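PDB 2HZG: mandelate racemase/muconate lactonizing enzyme/Enolase superfamily from Rhodobacter sphaeroides, which is of unknown specific function but has the enolase-superfamily build, a capping domain set on a modified TIM barrel that binds a sodium ion. Local coordinates for residues A[26-31]-A[335-340]; A[139-144]-A[166-171]; A[181-186]-A[215-220]; A[303-308]-A[329-334]. All blocks are in the same frame, centred on the assembly; numbering follows the deposited sequence.

In the fold
Contact 1 and contact 4 are buried near the centre of the chain, while contacts 2 and 3 are partly buried, contact 3 in the barrel's outer helical layer. Contact 1 joins the capping-domain sheet to the helix that follows the last barrel strand, and it is held by van der Waals contact, with a leucine methyl on the strand backbone. Contact 4 brings that last strand against the end of strand 300-303 through side-chain hydrogen bonds. Contact 2 pairs strands 135-141 and 163-167 and adds aromatic packing. Ser139 of contact 2 bonds Glu329 of contact 4. Contact 3 is helix against helix with aliphatic tips, and Gln182 ties it to Gly143 of contact 2.

Contact 1: residues A[26-31]-A[335-340]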
loop_
_atom_site.group_PDB
_atom_site.type_symbol
_atom_site.label_atom_id
_atom_site.label_comp_id
_atom_site.label_asym_id
_atom_site.label_seq_id
_atom_site.Cartn_x
_atom_site.Cartn_y
_atom_site.Cartn_z
ATOM N N GLN A 26 6.552 15.000 -13.781
ATOM C CA GLN A 26 6.967 14.521 -15.111
ATOM C C GLN A 26 5.882 13.759 -15.852
ATOM O O GLN A 26 5.942 13.637 -17.064
ATOM C CB GLN A 26 8.211 13.637 -15.006
ATOM C CG GLN A 26 9.391 14.322 -14.321
ATOM C CD GLN A 26 10.644 13.463 -14.420
ATOM O OE1 GLN A 26 11.285 13.420 -15.465
ATOM N NE2 GLN A 26 10.998 12.788 -13.332
ATOM N N ASP A 27 4.918 13.225 -15.113
ATOM C CA ASP A 27 3.788 12.551 -15.721
ATOM C C ASP A 27 2.566 12.752 -14.839
ATOM O O ASP A 27 2.680 13.380 -13.776
ATOM C CB ASP A 27 4.096 11.070 -16.101
ATOM C CG ASP A 27 3.987 10.094 -14.937
ATOM O OD1 ASP A 27 3.799 10.506 -13.786
ATOM O OD2 ASP A 27 4.061 8.871 -15.200
ATOM N N ALA A 28 1.403 12.311 -15.306
ATOM C CA ALA A 28 0.159 12.519 -14.565
ATOM C C ALA A 28 -0.890 11.514 -14.991
ATOM O O ALA A 28 -0.872 11.020 -16.116
ATOM C CB ALA A 28 -0.391 13.967 -14.768
ATOM N N LEU A 29 -1.800 11.205 -14.075
ATOM C CA LEU A 29 -3.022 10.518 -14.451
ATOM C C LEU A 29 -4.191 11.434 -14.094
ATOM O O LEU A 29 -4.466 11.657 -12.919
ATOM C CB LEU A 29 -3.159 9.138 -13.788
ATOM C CG LEU A 29 -4.451 8.383 -14.193
ATOM C CD1 LEU A 29 -4.497 8.023 -15.679
ATOM C CD2 LEU A 29 -4.608 7.128 -13.364
ATOM N N LEU A 30 -4.842 11.989 -15.118
ATOM C CA LEU A 30 -5.990 12.867 -14.905
ATOM C C LEU A 30 -7.284 12.072 -15.051
ATOM O O LEU A 30 -7.352 11.097 -15.790
ATOM C CB LEU A 30 -5.967 14.045 -15.894
ATOM C CG LEU A 30 -4.814 15.063 -15.827
ATOM C CD1 LEU A 30 -5.163 16.270 -16.692
ATOM C CD2 LEU A 30 -4.537 15.533 -14.398
ATOM N N VAL A 31 -8.305 12.493 -14.325
ATOM C CA VAL A 31 -9.536 11.732 -14.253
ATOM C C VAL A 31 -10.667 12.699 -14.519
ATOM O O VAL A 31 -10.826 13.680 -13.789
ATOM C CB VAL A 31 -9.759 11.099 -12.839
ATOM C CG1 VAL A 31 -11.080 10.337 -12.802
ATOM C CG2 VAL A 31 -8.598 10.155 -12.429
ATOM N N GLN A 335 7.755 20.564 -13.965
ATOM C CA GLN A 335 7.832 20.298 -15.395
ATOM C C GLN A 335 6.699 21.011 -16.131
ATOM O O GLN A 335 5.661 21.304 -15.556
ATOM C CB GLN A 335 7.772 18.801 -15.713
ATOM C CG GLN A 335 8.899 17.985 -15.095
ATOM C CD GLN A 335 10.274 18.493 -15.467
ATOM O OE1 GLN A 335 10.507 18.949 -16.588
ATOM N NE2 GLN A 335 11.192 18.417 -14.527
ATOM N N GLN A 336 6.933 21.301 -17.404
ATOM C CA GLN A 336 5.956 21.995 -18.233
ATOM C C GLN A 336 4.594 21.304 -18.226
ATOM O O GLN A 336 3.559 21.978 -18.285
ATOM C CB GLN A 336 6.450 22.134 -19.685
ATOM C CG GLN A 336 5.634 23.182 -20.476
ATOM C CD GLN A 336 5.820 24.570 -19.910
ATOM O OE1 GLN A 336 6.943 24.972 -19.606
ATOM N NE2 GLN A 336 4.736 25.314 -19.764
ATOM N N LEU A 337 4.593 19.968 -18.174
ATOM C CA LEU A 337 3.339 19.218 -18.119
ATOM C C LEU A 337 2.455 19.750 -17.012
ATOM O O LEU A 337 1.302 20.075 -17.259
ATOM C CB LEU A 337 3.571 17.700 -17.937
ATOM C CG LEU A 337 2.339 16.840 -17.592
ATOM C CD1 LEU A 337 1.181 16.994 -18.590
ATOM C CD2 LEU A 337 2.740 15.357 -17.446
ATOM N N ALA A 338 3.005 19.856 -15.802
ATOM C CA ALA A 338 2.239 20.302 -14.631
ATOM C C ALA A 338 1.677 21.712 -14.788
ATOM O O ALA A 338 0.522 21.971 -14.405
ATOM C CB ALA A 338 3.091 20.202 -13.363
ATOM N N LEU A 339 2.503 22.616 -15.329
ATOM C CA LEU A 339 2.081 23.981 -15.697
ATOM C C LEU A 339 0.911 23.955 -16.690
ATOM O O LEU A 339 -0.066 24.689 -16.518
ATOM C CB LEU A 339 3.264 24.794 -16.284
ATOM C CG LEU A 339 4.483 25.065 -15.376
ATOM C CD1 LEU A 339 5.608 25.796 -16.121
ATOM C CD2 LEU A 339 4.084 25.872 -14.132
ATOM N N ASP A 340 0.999 23.099 -17.706
ATOM C CA ASP A 340 0.044 23.139 -18.833
ATOM C C ASP A 340 -1.281 22.480 -18.521
ATOM O O ASP A 340 -2.270 22.698 -19.243
ATOM C CB ASP A 340 0.634 22.452 -20.061
ATOM C CG ASP A 340 1.780 23.239 -20.693
ATOM O OD1 ASP A 340 2.145 24.323 -20.158
ATOM O OD2 ASP A 340 2.322 22.740 -21.716
#
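Leu337 gives up the most surface here, with Gln26 and Gln335 next. Leu337 lies in the first turn of its helix. Its CG is anti to the backbone N (chi1 168°), and this carries CD2 onto the backbone of the strand. CD2 sits 3.5 Å from Asp27 CA and 3.7 Å from Gln26 O. It also comes within 4.3 Å of Ala28 CB, so one methyl touches three successive residues, Gln26 to Ala28. The strand is the middle one of the three-stranded antiparallel sheet in the capping domain. The helix follows the last strand of the TIM barrel, so the contact joins the two domains of the enolase fold. Gln335, the N-cap residue of that helix, runs beside Gln26 and points the same way. They touch through methylenes, with Gln26 CG 3.8 Å from Gln335 CG. Gln26 is extended beyond CG (chi2 -172°), whereas Gln335 bends there (chi2 -56°). Their amides part. Gln26 OE1 accepts from Thr19 N and its NE2 makes a weak bond to Asp23 O, while Gln335 NE2 bonds Asp23 OD2. On the strand, Asp27 OD2 is hydrogen-bonded to Ser60 OG of the second subunit.

Contact 2: residues A[139-144]-A[166-171]; sequences SLLFGD and FGWGPI
Phe142 carries most of this contact, and its ring stands between Phe166 and Ile171. Its CG is anti to the carbonyl carbon (chi1 -80°). At the base, Phe142 CB lies 3.5 Å from Trp168 O and also meets Pro170 CD. Phe142 CG meets Phe166 CB and Trp168 O. Further out, Phe142 CD2 is again beside Trp168 O, and CD1 looks toward Phe166 CB. CE1 lies between Phe166 CB and Ile171 CD1. Phe142 CE2 approaches Phe166 O at 3.4 Å and Ile171 CG1 at 3.6 Å. At the tip, Phe142 CZ is 3.5 Å from Phe166 CB. That methylene lies almost over the ring centre, a CH-pi contact only 6° off the normal. Ile171 CD1 makes a second CH-pi contact on the opposite face, offset toward the rim. The Phe166 ring lies alongside Leu140 and is oblique to the Phe142 ring, with Leu141 O near its edge. At the backbone, strands 135-141 and 163-167 pair in parallel, as expected for a beta-alpha-beta unit of the TIM barrel. Gly167 N donates to Leu140 O at 2.9 Å, and Phe142 N donates to Gly167 O at 2.9 Å. Past the strand, a type II' turn from Trp168 to Ile171 brings Ile171 back to the ring. The two backbone bonds fix the alignment of the strand ends, while carbon contacts on both faces hold the Phe142 ring in place.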
loop_
_atom_site.group_PDB
_atom_site.type_symbol
_atom_site.label_atom_id
_atom_site.label_comp_id
_atom_site.label_asym_id
_atom_site.label_seq_id
_atom_site.Cartn_x
_atom_site.Cartn_y
_atom_site.Cartn_z
ATOM N N SER A 139 8.984 24.978 -3.380
ATOM C CA SER A 139 9.380 23.602 -3.205
ATOM C C SER A 139 10.227 23.145 -4.373
ATOM O O SER A 139 9.761 23.109 -5.506
ATOM C CB SER A 139 8.162 22.682 -2.993
ATOM O OG SER A 139 8.607 21.448 -2.468
ATOM N N LEU A 140 11.471 22.788 -4.071
ATOM C CA LEU A 140 12.500 22.618 -5.084
ATOM C C LEU A 140 13.308 21.352 -4.859
ATOM O O LEU A 140 13.293 20.793 -3.782
ATOM C CB LEU A 140 13.459 23.839 -5.062
ATOM C CG LEU A 140 12.846 25.181 -5.463
ATOM C CD1 LEU A 140 13.811 26.324 -5.146
ATOM C CD2 LEU A 140 12.489 25.157 -6.946
ATOM N N LEU A 141 14.048 20.918 -5.868
ATOM C CA LEU A 141 14.986 19.826 -5.648
ATOM C C LEU A 141 16.383 20.391 -5.370
ATOM O O LEU A 141 16.784 21.408 -5.944
ATOM C CB LEU A 141 15.005 18.888 -6.842
ATOM C CG LEU A 141 13.660 18.211 -7.165
ATOM C CD1 LEU A 141 13.768 17.434 -8.442
ATOM C CD2 LEU A 141 13.136 17.316 -6.018
ATOM N N PHE A 142 17.117 19.739 -4.482
ATOM C CA PHE A 142 18.553 19.990 -4.373
ATOM C C PHE A 142 19.232 19.860 -5.737
ATOM O O PHE A 142 18.970 18.905 -6.471
ATOM C CB PHE A 142 19.215 18.993 -3.404
ATOM C CG PHE A 142 19.043 19.344 -1.961
ATOM C CD1 PHE A 142 19.770 20.401 -1.402
ATOM C CD2 PHE A 142 18.175 18.606 -1.147
ATOM C CE1 PHE A 142 19.627 20.742 -0.073
ATOM C CE2 PHE A 142 18.038 18.923 0.200
ATOM C CZ PHE A 142 18.761 20.006 0.742
ATOM N N GLY A 143 20.106 20.823 -6.065
ATOM C CA GLY A 143 20.968 20.716 -7.232
ATOM C C GLY A 143 21.980 19.605 -7.036
ATOM O O GLY A 143 22.203 19.150 -5.914
ATOM N N ASP A 144 22.590 19.158 -8.125
ATOM C CA ASP A 144 23.612 18.123 -8.067
ATOM C C ASP A 144 24.897 18.617 -7.396
ATOM O O ASP A 144 25.712 17.809 -6.947
ATOM C CB ASP A 144 23.900 17.564 -9.470
ATOM C CG ASP A 144 22.704 16.780 -10.051
ATOM O OD1 ASP A 144 21.715 16.541 -9.311
ATOM O OD2 ASP A 144 22.759 16.397 -11.247
ATOM N N PHE A 166 14.215 22.347 -0.015
ATOM C CA PHE A 166 14.905 21.516 -0.985
ATOM C C PHE A 166 14.721 20.050 -0.623
ATOM O O PHE A 166 14.758 19.685 0.545
ATOM C CB PHE A 166 16.393 21.847 -1.035
ATOM C CG PHE A 166 16.684 23.160 -1.672
ATOM C CD1 PHE A 166 16.793 23.251 -3.044
ATOM C CD2 PHE A 166 16.784 24.318 -0.902
ATOM C CE1 PHE A 166 17.039 24.457 -3.650
ATOM C CE2 PHE A 166 17.034 25.534 -1.514
ATOM C CZ PHE A 166 17.144 25.599 -2.882
ATOM N N GLY A 167 14.553 19.217 -1.638
ATOM C CA GLY A 167 14.330 17.804 -1.411
ATOM C C GLY A 167 15.176 17.001 -2.339
ATOM O O GLY A 167 15.580 17.497 -3.393
ATOM N N TRP A 168 15.465 15.768 -1.938
ATOM C CA TRP A 168 15.964 14.751 -2.860
ATOM C C TRP A 168 17.284 15.178 -3.538
ATOM O O TRP A 168 18.192 15.699 -2.869
ATOM C CB TRP A 168 14.888 14.401 -3.907
ATOM C CG TRP A 168 13.532 13.984 -3.338
ATOM C CD1 TRP A 168 12.500 14.816 -2.958
ATOM C CD2 TRP A 168 13.063 12.648 -3.122
ATOM N NE1 TRP A 168 11.433 14.076 -2.510
ATOM C CE2 TRP A 168 11.742 12.744 -2.612
ATOM C CE3 TRP A 168 13.618 11.379 -3.321
ATOM C CZ2 TRP A 168 10.978 11.611 -2.287
ATOM C CZ3 TRP A 168 12.846 10.247 -3.007
ATOM C CH2 TRP A 168 11.548 10.377 -2.497
ATOM N N GLY A 169 17.387 14.964 -4.847
ATOM C CA GLY A 169 18.683 15.125 -5.528
ATOM C C GLY A 169 19.690 14.238 -4.804
ATOM O O GLY A 169 19.392 13.084 -4.491
ATOM N N PRO A 170 20.908 14.764 -4.533
ATOM C CA PRO A 170 21.909 13.924 -3.839
ATOM C C PRO A 170 21.825 13.874 -2.315
ATOM O O PRO A 170 22.690 13.249 -1.682
ATOM C CB PRO A 170 23.239 14.554 -4.260
ATOM C CG PRO A 170 22.913 16.009 -4.513
ATOM C CD PRO A 170 21.443 16.088 -4.915
ATOM N N ILE A 171 20.828 14.522 -1.712
ATOM C CA ILE A 171 20.828 14.667 -0.269
ATOM C C ILE A 171 20.765 13.270 0.393
ATOM O O ILE A 171 20.070 12.372 -0.094
ATOM C CB ILE A 171 19.706 15.640 0.240
ATOM C CG1 ILE A 171 20.116 16.338 1.549
ATOM C CG2 ILE A 171 18.316 14.957 0.271
ATOM C CD1 ILE A 171 21.306 17.353 1.369
#

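Contact 3: residues A[181-186]-A[215-220]; sequences DQIMAA and LPTLDA
Two neighbouring helices of the TIM-barrel outer layer meet here, one following strand 163-167 and the other following strand 195-199. The axes of segments 181-186 and 215-220 run nearly parallel, at 10°, and approach to 9.7 Å. The contact is made by side-chain tips. Ile183 and Leu218 cross obliquely, and Ile183 CD1 meets Leu218 CD2 at 3.7 Å. The same Ile183 methyl lies 4.3 Å from Thr217 CG2. Thr217 holds its own CG2 anti to its backbone N, which directs it into the contact. Met184, the residue after Ile183, reaches across beside it. Its chain bends at chi2 (-55°) and again at chi3, and this brings the methyl CE over the second helix. Met184 CE is 3.3 Å from Thr217 O, 3.8 Å from Ala220 CB and 3.9 Å from Thr217 CG2. One methyl thus touches a backbone oxygen and two side chains. Ile183 and Leu218 form the buried side, while Met184 and Ala220 lie nearer the surface. Toward the barrel, Leu218 rests on Val198 and Ala186 on Leu196, both in strand 195-199. Ala186 also packs on Thr149 of helix 146-158, so helix 176-190 is flanked by that helix and by helix 215-220.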
loop_
_atom_site.group_PDB
_atom_site.type_symbol
_atom_site.label_atom_id
_atom_site.label_comp_id
_atom_site.label_asym_id
_atom_site.label_seq_id
_atom_site.Cartn_x
_atom_site.Cartn_y
_atom_site.Cartn_z
ATOM N N ASP A 181 27.311 20.771 2.980
ATOM C CA ASP A 181 27.626 21.701 1.891
ATOM C C ASP A 181 26.347 22.138 1.155
ATOM O O ASP A 181 26.152 23.313 0.878
ATOM C CB ASP A 181 28.597 21.048 0.915
ATOM C CG ASP A 181 30.039 20.955 1.470
ATOM O OD1 ASP A 181 30.353 21.591 2.496
ATOM O OD2 ASP A 181 30.842 20.220 0.871
ATOM N N GLN A 182 25.470 21.172 0.889
ATOM C CA GLN A 182 24.194 21.420 0.217
ATOM C C GLN A 182 23.268 22.306 1.048
ATOM O O GLN A 182 22.685 23.260 0.541
ATOM C CB GLN A 182 23.502 20.083 -0.098
ATOM C CG GLN A 182 24.111 19.321 -1.246
ATOM C CD GLN A 182 23.692 19.881 -2.616
ATOM O OE1 GLN A 182 23.012 20.900 -2.699
ATOM N NE2 GLN A 182 24.098 19.213 -3.676
ATOM N N ILE A 183 23.126 21.968 2.323
ATOM C CA ILE A 183 22.191 22.641 3.219
ATOM C C ILE A 183 22.656 24.064 3.518
ATOM O O ILE A 183 21.854 25.000 3.538
ATOM C CB ILE A 183 21.977 21.786 4.514
ATOM C CG1 ILE A 183 21.213 20.482 4.164
ATOM C CG2 ILE A 183 21.228 22.560 5.583
ATOM C CD1 ILE A 183 21.293 19.375 5.243
ATOM N N MET A 184 23.961 24.217 3.742
ATOM C CA MET A 184 24.558 25.543 3.954
ATOM C C MET A 184 24.442 26.432 2.721
ATOM O O MET A 184 24.188 27.627 2.846
ATOM C CB MET A 184 26.013 25.408 4.388
ATOM C CG MET A 184 26.184 24.815 5.790
ATOM S SD MET A 184 25.253 25.731 7.039
ATOM C CE MET A 184 24.893 24.394 8.181
ATOM N N ALA A 185 24.604 25.841 1.542
ATOM C CA ALA A 185 24.418 26.554 0.266
ATOM C C ALA A 185 22.959 27.016 0.084
ATOM O O ALA A 185 22.718 28.154 -0.315
ATOM C CB ALA A 185 24.883 25.700 -0.906
ATOM N N ALA A 186 21.997 26.156 0.434
ATOM C CA ALA A 186 20.578 26.561 0.498
ATOM C C ALA A 186 20.364 27.769 1.422
ATOM O O ALA A 186 19.718 28.758 1.039
ATOM C CB ALA A 186 19.693 25.379 0.931
ATOM N N LEU A 215 21.621 16.095 12.185
ATOM C CA LEU A 215 20.897 17.040 13.014
ATOM C C LEU A 215 21.671 18.341 13.376
ATOM O O LEU A 215 21.081 19.435 13.337
ATOM C CB LEU A 215 20.295 16.355 14.257
ATOM C CG LEU A 215 19.184 15.304 14.049
ATOM C CD1 LEU A 215 18.833 14.625 15.369
ATOM C CD2 LEU A 215 17.931 15.935 13.423
ATOM N N PRO A 216 22.964 18.232 13.761
ATOM C CA PRO A 216 23.716 19.488 13.988
ATOM C C PRO A 216 23.773 20.415 12.772
ATOM O O PRO A 216 23.634 21.613 12.927
ATOM C CB PRO A 216 25.123 18.999 14.356
ATOM C CG PRO A 216 24.876 17.617 14.944
ATOM C CD PRO A 216 23.782 17.040 14.089
ATOM N N THR A 217 23.995 19.857 11.592
ATOM C CA THR A 217 24.060 20.630 10.361
ATOM C C THR A 217 22.722 21.328 10.104
ATOM O O THR A 217 22.684 22.512 9.791
ATOM C CB THR A 217 24.353 19.719 9.166
ATOM O OG1 THR A 217 25.570 18.991 9.408
ATOM C CG2 THR A 217 24.472 20.531 7.885
ATOM N N LEU A 218 21.633 20.579 10.224
ATOM C CA LEU A 218 20.291 21.144 10.034
ATOM C C LEU A 218 20.042 22.284 11.031
ATOM O O LEU A 218 19.504 23.331 10.663
ATOM C CB LEU A 218 19.220 20.062 10.177
ATOM C CG LEU A 218 19.189 18.980 9.091
ATOM C CD1 LEU A 218 18.480 17.707 9.598
ATOM C CD2 LEU A 218 18.540 19.493 7.784
ATOM N N ASP A 219 20.440 22.091 12.284
ATOM C CA ASP A 219 20.243 23.135 13.296
ATOM C C ASP A 219 21.150 24.351 13.034
ATOM O O ASP A 219 20.716 25.483 13.203
ATOM C CB ASP A 219 20.418 22.600 14.724
ATOM C CG ASP A 219 19.156 21.893 15.262
ATOM O OD1 ASP A 219 18.086 21.899 14.585
ATOM O OD2 ASP A 219 19.241 21.313 16.375
ATOM N N ALA A 220 22.382 24.110 12.580
ATOM C CA ALA A 220 23.314 25.203 12.261
ATOM C C ALA A 220 22.767 26.082 11.115
ATOM O O ALA A 220 22.960 27.298 11.111
ATOM C CB ALA A 220 24.716 24.648 11.924
#

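Contact 4: residues A[303-308]-A[329-334]; sequences NHTFTS and EYPAAP
The tight part of this contact is polar and centres on Asn303 and Glu329. Asn303 turns its amide to the backbone of Glu329 and bonds it twice. Asn303 OD1 accepts from Glu329 N at 2.8 Å, with the donor somewhat above the carbonyl plane. Asn303 ND2 donates to Glu329 O at 3.0 Å, nearly straight at 169° and on a lone pair. A further bond from Asn303 ND2 to Thr305 OG1, 2.9 Å, helps fix the amide's rotation. The Glu329 chain is extended, and its OE1 receives Thr305 N at 2.9 Å from well above the carboxylate plane. Glu329 OE2 is gripped by Ser139 OG and by a salt bridge to Lys165, which would favour the ionised carboxylate. Strands 300-303 and 327-331 are the seventh and eighth of the TIM barrel, and here the Asn303 side chain, at the end of strand 300-303, bonds the backbone of Glu329 within strand 327-331. The His304 side chain lies alongside Glu329 and is about 4 Å from a bound sodium ion; its ND1 bonds Asp277. The Pro331 ring is also packed closely, by van der Waals contact, with CG 3.2 Å from Thr307 O. The looser side is formed by Phe306 and Pro334, both partly exposed. The Phe306 ring has Glu329 OE2 at its edge, 4.0 Å from CD1. Pro334 is most distant, its CB 4.4 Å from Thr307 O.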
loop_
_atom_site.group_PDB
_atom_site.type_symbol
_atom_site.label_atom_id
_atom_site.label_comp_id
_atom_site.label_asym_id
_atom_site.label_seq_id
_atom_site.Cartn_x
_atom_site.Cartn_y
_atom_site.Cartn_z
ATOM N N ASN A 303 -0.255 20.802 3.052
ATOM C CA ASN A 303 -0.348 20.003 1.843
ATOM C C ASN A 303 1.024 19.461 1.427
ATOM O O ASN A 303 2.064 20.097 1.691
ATOM C CB ASN A 303 -0.935 20.823 0.691
ATOM C CG ASN A 303 -0.053 21.990 0.308
ATOM O OD1 ASN A 303 0.376 22.756 1.161
ATOM N ND2 ASN A 303 0.244 22.113 -0.969
ATOM N N HIS A 304 1.019 18.281 0.809
ATOM C CA HIS A 304 2.117 17.883 -0.049
ATOM C C HIS A 304 1.668 18.080 -1.492
ATOM O O HIS A 304 0.706 17.453 -1.931
ATOM C CB HIS A 304 2.544 16.415 0.139
ATOM C CG HIS A 304 3.513 15.963 -0.907
ATOM N ND1 HIS A 304 3.117 15.372 -2.086
ATOM C CD2 HIS A 304 4.858 16.096 -0.988
ATOM C CE1 HIS A 304 4.174 15.136 -2.841
ATOM N NE2 HIS A 304 5.244 15.564 -2.195
ATOM N N THR A 305 2.352 18.971 -2.216
ATOM C CA THR A 305 2.096 19.177 -3.641
ATOM C C THR A 305 3.400 19.436 -4.370
ATOM O O THR A 305 4.112 20.360 -4.016
ATOM C CB THR A 305 1.198 20.414 -3.909
ATOM O OG1 THR A 305 -0.011 20.294 -3.160
ATOM C CG2 THR A 305 0.867 20.526 -5.406
ATOM N N PHE A 306 3.688 18.648 -5.400
ATOM C CA PHE A 306 4.877 18.905 -6.209
ATOM C C PHE A 306 4.522 19.031 -7.708
ATOM O O PHE A 306 5.405 19.038 -8.575
ATOM C CB PHE A 306 5.944 17.800 -5.970
ATOM C CG PHE A 306 7.373 18.279 -6.150
ATOM C CD1 PHE A 306 7.921 19.237 -5.284
ATOM C CD2 PHE A 306 8.173 17.762 -7.169
ATOM C CE1 PHE A 306 9.232 19.655 -5.426
ATOM C CE2 PHE A 306 9.502 18.205 -7.341
ATOM C CZ PHE A 306 10.020 19.159 -6.467
ATOM N N THR A 307 3.231 19.142 -8.010
ATOM C CA THR A 307 2.776 18.950 -9.387
ATOM C C THR A 307 1.891 20.117 -9.891
ATOM O O THR A 307 2.244 21.285 -9.663
ATOM C CB THR A 307 2.115 17.545 -9.553
ATOM O OG1 THR A 307 1.034 17.428 -8.620
ATOM C CG2 THR A 307 3.135 16.448 -9.259
ATOM N N SER A 308 0.788 19.820 -10.584
ATOM C CA SER A 308 -0.046 20.854 -11.233
ATOM C C SER A 308 -0.809 21.738 -10.227
ATOM O O SER A 308 -0.882 21.446 -9.039
ATOM C CB SER A 308 -1.064 20.208 -12.180
ATOM O OG SER A 308 -2.115 19.606 -11.414
ATOM N N GLU A 329 2.864 24.069 0.734
ATOM C CA GLU A 329 3.833 23.713 -0.284
ATOM C C GLU A 329 3.422 24.250 -1.649
ATOM O O GLU A 329 2.273 24.098 -2.081
ATOM C CB GLU A 329 4.038 22.194 -0.351
ATOM C CG GLU A 329 5.178 21.789 -1.263
ATOM C CD GLU A 329 5.584 20.323 -1.137
ATOM O OE1 GLU A 329 4.773 19.514 -0.630
ATOM O OE2 GLU A 329 6.719 19.965 -1.578
ATOM N N TYR A 330 4.388 24.848 -2.334
ATOM C CA TYR A 330 4.170 25.387 -3.659
ATOM C C TYR A 330 5.243 24.867 -4.621
ATOM O O TYR A 330 6.409 25.183 -4.454
ATOM C CB TYR A 330 4.179 26.929 -3.620
ATOM C CG TYR A 330 3.766 27.539 -4.937
ATOM C CD1 TYR A 330 2.413 27.792 -5.225
ATOM C CD2 TYR A 330 4.710 27.797 -5.925
ATOM C CE1 TYR A 330 2.032 28.326 -6.472
ATOM C CE2 TYR A 330 4.343 28.327 -7.165
ATOM C CZ TYR A 330 3.004 28.596 -7.421
ATOM O OH TYR A 330 2.658 29.108 -8.647
ATOM N N PRO A 331 4.850 24.119 -5.671
ATOM C CA PRO A 331 5.887 23.632 -6.588
ATOM C C PRO A 331 6.474 24.789 -7.409
ATOM O O PRO A 331 5.795 25.357 -8.266
ATOM C CB PRO A 331 5.139 22.656 -7.514
ATOM C CG PRO A 331 3.736 22.936 -7.354
ATOM C CD PRO A 331 3.493 23.727 -6.096
ATOM N N ALA A 332 7.733 25.121 -7.142
ATOM C CA ALA A 332 8.346 26.313 -7.720
ATOM C C ALA A 332 9.089 26.053 -9.042
ATOM O O ALA A 332 9.355 26.986 -9.794
ATOM C CB ALA A 332 9.260 26.985 -6.689
ATOM N N ALA A 333 9.408 24.799 -9.352
ATOM C CA ALA A 333 10.033 24.479 -10.640
ATOM C C ALA A 333 9.407 23.234 -11.293
ATOM O O ALA A 333 10.132 22.315 -11.693
ATOM C CB ALA A 333 11.580 24.307 -10.490
ATOM N N PRO A 334 8.060 23.219 -11.449
ATOM C CA PRO A 334 7.471 21.996 -12.000
ATOM C C PRO A 334 7.796 21.810 -13.493
ATOM O O PRO A 334 8.089 22.796 -14.197
ATOM C CB PRO A 334 5.959 22.189 -11.771
ATOM C CG PRO A 334 5.760 23.655 -11.743
ATOM C CD PRO A 334 7.046 24.266 -11.195
#